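Local coordinates for protein 4-amino-4-deoxy-L-arabinose transferase or related glycosyltransferases of PMT family (Cupriavidus metallidurans, PDB 5EZM) that probably transfers 4-amino-4-deoxy-L-arabinose from a polyprenyl-phosphate carrier to lipid A, as a zinc-containing membrane glycosyltransferase of the GT-C fold, at residues 63-67 / 494-500; 69-75 / 94-100. All coordinates share one frame; numbering follows the deposited sequence.

Interaction 1: residues 63-67 / 494-500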
loop_
_atom_site.group_PDB
_atom_site.type_symbol
_atom_site.label_atom_id
_atom_site.label_comp_id
_atom_site.label_asym_id
_atom_site.label_seq_id
_atom_site.Cartn_x
_atom_site.Cartn_y
_atom_site.Cartn_z
ATOM N N ALA A 63 -9.971 -5.235 -0.127
ATOM C CA ALA A 63 -11.217 -4.831 0.516
ATOM C C ALA A 63 -12.267 -5.929 0.410
ATOM O O ALA A 63 -13.030 -6.166 1.357
ATOM C CB ALA A 63 -11.735 -3.533 -0.096
ATOM N N GLU A 64 -12.306 -6.625 -0.730
ATOM C CA GLU A 64 -13.311 -7.663 -0.944
ATOM C C GLU A 64 -12.955 -8.951 -0.218
ATOM O O GLU A 64 -13.830 -9.582 0.383
ATOM C CB GLU A 64 -13.489 -7.935 -2.437
ATOM C CG GLU A 64 -14.323 -9.179 -2.740
ATOM C CD GLU A 64 -15.756 -9.089 -2.222
ATOM O OE1 GLU A 64 -16.224 -7.974 -1.914
ATOM O OE2 GLU A 64 -16.421 -10.139 -2.128
ATOM N N ILE A 65 -11.690 -9.371 -0.283
ATOM C CA ILE A 65 -11.254 -10.514 0.515
ATOM C C ILE A 65 -11.602 -10.287 1.979
ATOM O O ILE A 65 -12.190 -11.150 2.643
ATOM C CB ILE A 65 -9.747 -10.758 0.326
ATOM C CG1 ILE A 65 -9.469 -11.300 -1.076
ATOM C CG2 ILE A 65 -9.233 -11.719 1.379
ATOM C CD1 ILE A 65 -8.001 -11.411 -1.414
ATOM N N SER A 66 -11.268 -9.103 2.493
ATOM C CA SER A 66 -11.593 -8.798 3.881
ATOM C C SER A 66 -13.098 -8.798 4.110
ATOM O O SER A 66 -13.566 -9.234 5.167
ATOM C CB SER A 66 -10.983 -7.458 4.277
ATOM O OG SER A 66 -9.571 -7.549 4.286
ATOM N N ARG A 67 -13.874 -8.320 3.135
ATOM C CA ARG A 67 -15.325 -8.375 3.274
ATOM C C ARG A 67 -15.808 -9.814 3.417
ATOM O O ARG A 67 -16.620 -10.124 4.295
ATOM C CB ARG A 67 -16.010 -7.705 2.083
ATOM C CG ARG A 67 -17.526 -7.625 2.235
ATOM C CD ARG A 67 -18.218 -7.269 0.928
ATOM N NE ARG A 67 -18.189 -8.371 -0.029
ATOM C CZ ARG A 67 -19.060 -9.373 -0.035
ATOM N NH1 ARG A 67 -18.965 -10.333 -0.945
ATOM N NH2 ARG A 67 -20.026 -9.419 0.872
ATOM N N PRO A 494 -17.692 -6.277 -7.496
ATOM C CA PRO A 494 -18.282 -7.198 -6.507
ATOM C C PRO A 494 -18.282 -6.644 -5.093
ATOM O O PRO A 494 -19.237 -6.892 -4.346
ATOM C CB PRO A 494 -17.415 -8.462 -6.635
ATOM C CG PRO A 494 -16.232 -8.065 -7.435
ATOM C CD PRO A 494 -16.669 -6.949 -8.312
ATOM N N PHE A 495 -17.248 -5.890 -4.702
ATOM C CA PHE A 495 -17.251 -5.270 -3.381
ATOM C C PHE A 495 -18.418 -4.306 -3.236
ATOM O O PHE A 495 -19.150 -4.346 -2.241
ATOM C CB PHE A 495 -15.932 -4.540 -3.123
ATOM C CG PHE A 495 -15.909 -3.764 -1.826
ATOM C CD1 PHE A 495 -15.604 -4.395 -0.629
ATOM C CD2 PHE A 495 -16.193 -2.406 -1.804
ATOM C CE1 PHE A 495 -15.580 -3.682 0.566
ATOM C CE2 PHE A 495 -16.171 -1.687 -0.615
ATOM C CZ PHE A 495 -15.864 -2.325 0.571
ATOM N N TYR A 496 -18.600 -3.422 -4.220
ATOM C CA TYR A 496 -19.683 -2.446 -4.133
ATOM C C TYR A 496 -21.050 -3.110 -4.205
ATOM O O TYR A 496 -22.027 -2.566 -3.676
ATOM C CB TYR A 496 -19.534 -1.392 -5.227
ATOM C CG TYR A 496 -18.469 -0.378 -4.902
ATOM C CD1 TYR A 496 -18.705 0.624 -3.971
ATOM C CD2 TYR A 496 -17.219 -0.429 -5.511
ATOM C CE1 TYR A 496 -17.732 1.552 -3.658
ATOM C CE2 TYR A 496 -16.237 0.500 -5.204
ATOM C CZ TYR A 496 -16.503 1.485 -4.275
ATOM O OH TYR A 496 -15.539 2.411 -3.962
ATOM N N LEU A 497 -21.144 -4.282 -4.834
ATOM C CA LEU A 497 -22.405 -5.010 -4.860
ATOM C C LEU A 497 -22.629 -5.858 -3.616
ATOM O O LEU A 497 -23.747 -6.352 -3.422
ATOM C CB LEU A 497 -22.473 -5.902 -6.102
ATOM C CG LEU A 497 -22.642 -5.160 -7.425
ATOM C CD1 LEU A 497 -22.520 -6.120 -8.590
ATOM C CD2 LEU A 497 -23.976 -4.436 -7.459
ATOM N N ARG A 498 -21.610 -6.023 -2.771
ATOM C CA ARG A 498 -21.646 -6.971 -1.659
ATOM C C ARG A 498 -22.052 -8.353 -2.164
ATOM O O ARG A 498 -22.915 -9.028 -1.597
ATOM C CB ARG A 498 -22.586 -6.491 -0.547
ATOM C CG ARG A 498 -22.510 -5.002 -0.221
ATOM C CD ARG A 498 -21.227 -4.649 0.500
ATOM N NE ARG A 498 -21.299 -3.351 1.174
ATOM C CZ ARG A 498 -20.767 -2.224 0.706
ATOM N NH1 ARG A 498 -20.115 -2.225 -0.450
ATOM N NH2 ARG A 498 -20.880 -1.096 1.397
ATOM N N HIS A 499 -21.423 -8.769 -3.264
ATOM C CA HIS A 499 -21.829 -9.975 -3.978
ATOM C C HIS A 499 -20.654 -10.558 -4.758
ATOM O O HIS A 499 -20.080 -9.876 -5.616
ATOM C CB HIS A 499 -22.993 -9.654 -4.914
ATOM C CG HIS A 499 -23.678 -10.862 -5.471
ATOM N ND1 HIS A 499 -23.081 -11.699 -6.387
ATOM C CD2 HIS A 499 -24.917 -11.366 -5.252
ATOM C CE1 HIS A 499 -23.919 -12.670 -6.703
ATOM N NE2 HIS A 499 -25.041 -12.491 -6.028
ATOM N N PRO A 500 -20.273 -11.806 -4.500
ATOM C CA PRO A 500 -19.096 -12.376 -5.160
ATOM C C PRO A 500 -19.370 -12.745 -6.608
ATOM O O PRO A 500 -20.505 -13.004 -7.016
ATOM C CB PRO A 500 -18.794 -13.636 -4.334
ATOM C CG PRO A 500 -19.642 -13.523 -3.102
ATOM C CD PRO A 500 -20.836 -12.724 -3.502
#
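E64 meets P494 and F495 where helix 58-72 of the GT-C membrane part lies against helix 493-497 of the C-terminal domain, which ends in a Schellman motif at R498. The site illustrates how an arginine paired within its own helix can still offer a guanidinium face to another domain. At P494, OE1 of E64 lies 4.0 Å from the carbonyl C. F495 follows, its CG anti to the backbone N (chi1 175°), a setting that brings one ring face against the CB of A63. This CH-pi contact puts A63 CB 4.2 Å from the F495 centroid, while E64 OE1 comes in at the ring edge. Over the opposite face, toward the rim, lies NH1 of R498, whose side chain folds back to donate to F495 O (2.9 Å); the backbone N of R498 reaches the same oxygen from the other side of the carbonyl plane. The next peptide, R498 C and H499 N, lies over one face of the R67 guanidinium. R67 grips E64 side-on, NE of R67 meeting OE1 of E64 at 2.8 Å and NH1 taking the syn lone pair of OE2. A leucine in place of R67 would probably leave the buried E64 carboxylate without its positive mate, with E68 close by, and uncover the 498-499 peptide. P500 completes the contact at the guanidinium edge, its CG 3.9 Å from R67 NH1.

Interaction 2: residues 69-75 / 94-100. With MPG ([(Z)-octadec-9-enyl] (2R)-2,3-bis(oxidanyl)propanoate), chain B; MPG ([(Z)-octadec-9-enyl] (2R)-2,3-bis(oxidanyl)propanoate), chain C; MPG ([(Z)-octadec-9-enyl] (2R)-2,3-bis(oxidanyl)propanoate), chain H; MPG ([(Z)-octadec-9-enyl] (2R)-2,3-bis(oxidanyl)propanoate), chain P.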
loop_
_atom_site.group_PDB
_atom_site.type_symbol
_atom_site.label_atom_id
_atom_site.label_comp_id
_atom_site.label_asym_id
_atom_site.label_seq_id
_atom_site.Cartn_x
_atom_site.Cartn_y
_atom_site.Cartn_z
ATOM N N MET A 69 -14.142 -12.502 4.369
ATOM C CA MET A 69 -13.735 -13.017 5.671
ATOM C C MET A 69 -14.659 -12.498 6.766
ATOM O O MET A 69 -15.076 -13.253 7.653
ATOM C CB MET A 69 -12.284 -12.627 5.948
ATOM C CG MET A 69 -11.709 -13.182 7.234
ATOM S SD MET A 69 -9.971 -12.743 7.432
ATOM C CE MET A 69 -9.226 -13.541 6.014
ATOM N N PHE A 70 -15.012 -11.212 6.690
ATOM C CA PHE A 70 -15.905 -10.594 7.663
ATOM C C PHE A 70 -17.281 -11.249 7.655
ATOM O O PHE A 70 -17.879 -11.473 8.713
ATOM C CB PHE A 70 -16.004 -9.100 7.355
ATOM C CG PHE A 70 -17.018 -8.355 8.173
ATOM C CD1 PHE A 70 -16.965 -8.367 9.556
ATOM C CD2 PHE A 70 -17.994 -7.595 7.552
ATOM C CE1 PHE A 70 -17.888 -7.658 10.306
ATOM C CE2 PHE A 70 -18.916 -6.885 8.293
ATOM C CZ PHE A 70 -18.863 -6.916 9.673
ATOM N N ALA A 71 -17.795 -11.574 6.469
ATOM C CA ALA A 71 -19.118 -12.168 6.358
ATOM C C ALA A 71 -19.127 -13.653 6.683
ATOM O O ALA A 71 -20.186 -14.187 7.028
ATOM C CB ALA A 71 -19.677 -11.955 4.950
ATOM N N SER A 72 -17.985 -14.331 6.582
ATOM C CA SER A 72 -17.934 -15.767 6.822
ATOM C C SER A 72 -17.427 -16.131 8.207
ATOM O O SER A 72 -17.838 -17.159 8.750
ATOM C CB SER A 72 -17.044 -16.452 5.781
ATOM O OG SER A 72 -15.681 -16.138 5.995
ATOM N N GLY A 73 -16.548 -15.318 8.791
ATOM C CA GLY A 73 -15.929 -15.649 10.055
ATOM C C GLY A 73 -14.727 -16.561 9.957
ATOM O O GLY A 73 -14.058 -16.790 10.974
ATOM N N ASP A 74 -14.425 -17.089 8.773
ATOM C CA ASP A 74 -13.267 -17.957 8.578
ATOM C C ASP A 74 -12.033 -17.078 8.418
ATOM O O ASP A 74 -11.768 -16.551 7.337
ATOM C CB ASP A 74 -13.471 -18.858 7.365
ATOM C CG ASP A 74 -12.469 -19.995 7.303
ATOM O OD1 ASP A 74 -11.415 -19.914 7.966
ATOM O OD2 ASP A 74 -12.736 -20.977 6.581
ATOM N N TRP A 75 -11.274 -16.920 9.499
ATOM C CA TRP A 75 -10.052 -16.129 9.487
ATOM C C TRP A 75 -8.824 -16.940 9.096
ATOM O O TRP A 75 -7.705 -16.427 9.191
ATOM C CB TRP A 75 -9.819 -15.488 10.858
ATOM C CG TRP A 75 -10.761 -14.370 11.197
ATOM C CD1 TRP A 75 -12.063 -14.240 10.805
ATOM C CD2 TRP A 75 -10.464 -13.215 11.992
ATOM N NE1 TRP A 75 -12.596 -13.078 11.314
ATOM C CE2 TRP A 75 -11.634 -12.432 12.046
ATOM C CE3 TRP A 75 -9.322 -12.768 12.666
ATOM C CZ2 TRP A 75 -11.695 -11.231 12.748
ATOM C CZ3 TRP A 75 -9.385 -11.576 13.362
ATOM C CH2 TRP A 75 -10.563 -10.821 13.397
ATOM N N TRP A 94 -6.884 -9.585 8.530
ATOM C CA TRP A 94 -7.317 -9.581 9.924
ATOM C C TRP A 94 -7.580 -8.161 10.408
ATOM O O TRP A 94 -8.637 -7.870 10.989
ATOM C CB TRP A 94 -6.265 -10.258 10.801
ATOM C CG TRP A 94 -6.157 -11.728 10.596
ATOM C CD1 TRP A 94 -7.030 -12.530 9.916
ATOM C CD2 TRP A 94 -5.113 -12.583 11.074
ATOM N NE1 TRP A 94 -6.593 -13.836 9.945
ATOM C CE2 TRP A 94 -5.418 -13.895 10.648
ATOM C CE3 TRP A 94 -3.949 -12.369 11.823
ATOM C CZ2 TRP A 94 -4.602 -14.985 10.945
ATOM C CZ3 TRP A 94 -3.138 -13.457 12.117
ATOM C CH2 TRP A 94 -3.469 -14.746 11.677
ATOM N N VAL A 95 -6.629 -7.256 10.161
ATOM C CA VAL A 95 -6.789 -5.873 10.604
ATOM C C VAL A 95 -7.995 -5.239 9.926
ATOM O O VAL A 95 -8.846 -4.623 10.584
ATOM C CB VAL A 95 -5.504 -5.069 10.338
ATOM C CG1 VAL A 95 -5.697 -3.619 10.754
ATOM C CG2 VAL A 95 -4.328 -5.692 11.078
ATOM N N THR A 96 -8.098 -5.395 8.602
ATOM C CA THR A 96 -9.222 -4.806 7.884
ATOM C C THR A 96 -10.548 -5.336 8.410
ATOM O O THR A 96 -11.529 -4.590 8.491
ATOM C CB THR A 96 -9.101 -5.073 6.381
ATOM O OG1 THR A 96 -7.830 -4.610 5.901
ATOM C CG2 THR A 96 -10.215 -4.351 5.623
ATOM N N VAL A 97 -10.592 -6.613 8.793
ATOM C CA VAL A 97 -11.841 -7.203 9.265
ATOM C C VAL A 97 -12.208 -6.652 10.635
ATOM O O VAL A 97 -13.385 -6.394 10.918
ATOM C CB VAL A 97 -11.749 -8.740 9.279
ATOM C CG1 VAL A 97 -12.882 -9.329 10.095
ATOM C CG2 VAL A 97 -11.807 -9.283 7.863
ATOM N N VAL A 98 -11.216 -6.471 11.513
ATOM C CA VAL A 98 -11.499 -5.793 12.774
ATOM C C VAL A 98 -12.059 -4.402 12.505
ATOM O O VAL A 98 -13.037 -3.971 13.136
ATOM C CB VAL A 98 -10.239 -5.742 13.659
ATOM C CG1 VAL A 98 -10.506 -4.929 14.912
ATOM C CG2 VAL A 98 -9.800 -7.147 14.026
ATOM N N GLY A 99 -11.468 -3.689 11.541
ATOM C CA GLY A 99 -12.008 -2.394 11.160
ATOM C C GLY A 99 -13.452 -2.476 10.702
ATOM O O GLY A 99 -14.275 -1.629 11.059
ATOM N N TYR A 100 -13.779 -3.501 9.909
ATOM C CA TYR A 100 -15.156 -3.694 9.459
ATOM C C TYR A 100 -16.091 -3.933 10.638
ATOM O O TYR A 100 -17.210 -3.407 10.674
ATOM C CB TYR A 100 -15.233 -4.873 8.486
ATOM C CG TYR A 100 -14.686 -4.612 7.102
ATOM C CD1 TYR A 100 -14.491 -3.318 6.636
ATOM C CD2 TYR A 100 -14.380 -5.667 6.252
ATOM C CE1 TYR A 100 -13.998 -3.085 5.361
ATOM C CE2 TYR A 100 -13.890 -5.447 4.980
ATOM C CZ TYR A 100 -13.699 -4.154 4.537
ATOM O OH TYR A 100 -13.206 -3.937 3.266
HETATM C C2 MPG B . -11.282 -9.015 16.969
HETATM C C3 MPG B . -12.262 -10.066 16.461
HETATM C C4 MPG B . -13.283 -9.470 15.504
HETATM C C5 MPG B . -14.567 -10.310 15.401
HETATM C C6 MPG B . -15.340 -10.034 14.102
HETATM C C7 MPG B . -16.602 -10.908 13.977
HETATM C C8 MPG B . -16.890 -11.314 12.511
HETATM C C9 MPG B . -18.117 -12.250 12.383
HETATM C C1 MPG B . -10.148 -9.617 17.803
HETATM C C2 MPG C . -16.510 -15.578 14.741
HETATM C C3 MPG C . -15.350 -14.620 14.981
HETATM C C4 MPG C . -14.014 -15.217 14.569
HETATM C C5 MPG C . -12.832 -14.570 15.311
HETATM C C6 MPG C . -11.472 -15.043 14.776
HETATM C C1 MPG C . -17.778 -15.156 15.490
HETATM C C2 MPG H . -6.080 -5.392 15.095
HETATM C C3 MPG H . -5.194 -4.208 15.468
HETATM C C4 MPG H . -5.806 -2.850 15.144
HETATM C C5 MPG H . -7.131 -2.930 14.364
HETATM C C6 MPG H . -7.768 -1.549 14.132
HETATM C C7 MPG H . -8.931 -1.597 13.122
HETATM C C1 MPG H . -5.369 -6.739 15.266
HETATM C C2 MPG P . -7.535 -17.832 14.134
HETATM C C3 MPG P . -6.576 -17.891 12.951
HETATM C C4 MPG P . -5.110 -18.018 13.348
HETATM C C5 MPG P . -4.769 -17.359 14.698
HETATM C C6 MPG P . -3.264 -17.070 14.836
HETATM C C7 MPG P . -2.952 -16.052 15.952
HETATM C C8 MPG P . -1.732 -15.161 15.611
HETATM C C9 MPG P . -1.515 -14.018 16.635
HETATM C C10 MPG P . -1.150 -12.670 15.948
HETATM C C11 MPG P . -0.317 -11.739 16.856
HETATM C C12 MPG P . -0.523 -10.220 16.531
HETATM C C1 MPG P . -8.978 -17.574 13.695
#
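W75 and W94 meet as two nearly parallel indoles slid apart, the six-membered ring of W75 and the five-membered ring of W94 inclined by 23° and barely overlapping. The pair is a worked example of aromatic groups joining two segments by their faces, their edges and a single polar bond. CE3 of W75 stands over the W94 face, 3.6 Å from CD1 of W94. Alongside this offset, NE1 of W94 donates to W75 O at 2.9 Å, the oxygen lying close to the indole plane and the donor on a carbonyl lone pair. M69 joins the pair from the side. Its chain runs extended through CG, anti to the backbone N (chi1 -176°), and brings SD of M69 to the edge of W94, 3.9 Å from CD1, a Met-aromatic contact; the same sulfur lies over the rim of one W75 face, while C6 of the chain C lipid MPG covers the centre of the other.

V97 sends its two methyls to different partners across the contact. V97 CG1 lies against W75 CZ2 (3.5 Å), and CG2 meets the CB of M69. One turn after V97, Y100 sets its CB over the F70 ring, 3.9 Å from the centroid and nearly on the ring normal; the two rings themselves are inclined by 56°. The hydroxyl of Y100 is hydrogen-bonded to A63 O, further back on helix 58-72.

The chemistry is therefore almost wholly apolar, with one straight hydrogen bond satisfying both the indole N-H of W94 and the carbonyl of W75. MPG molecules of chains B, C and P touch the W75 side chain, which is consistent with a surface that faces lipid in the membrane.

Overall arrangement
From the N terminus, the chain passes through helix 31-47 and enters helix 58-72, which serves both contacts. Its 63-67 portion awaits a partner 427 residues further on, whereas the following turn and the bend after it, 69-75, meet helix 91-103 after only a short excursion through the hairpin of strands 79-80 and 83-84. Interaction 2 thus closes a small local loop nested within the very long one closed by interaction 1, which spans most of the membrane helices before the chain reaches the C-terminal domain. Their centres lie 12 Å apart, and S66 packs against T96 and V97. One helix thereby joins the lipid-facing helix 91-103 to the C-terminal domain.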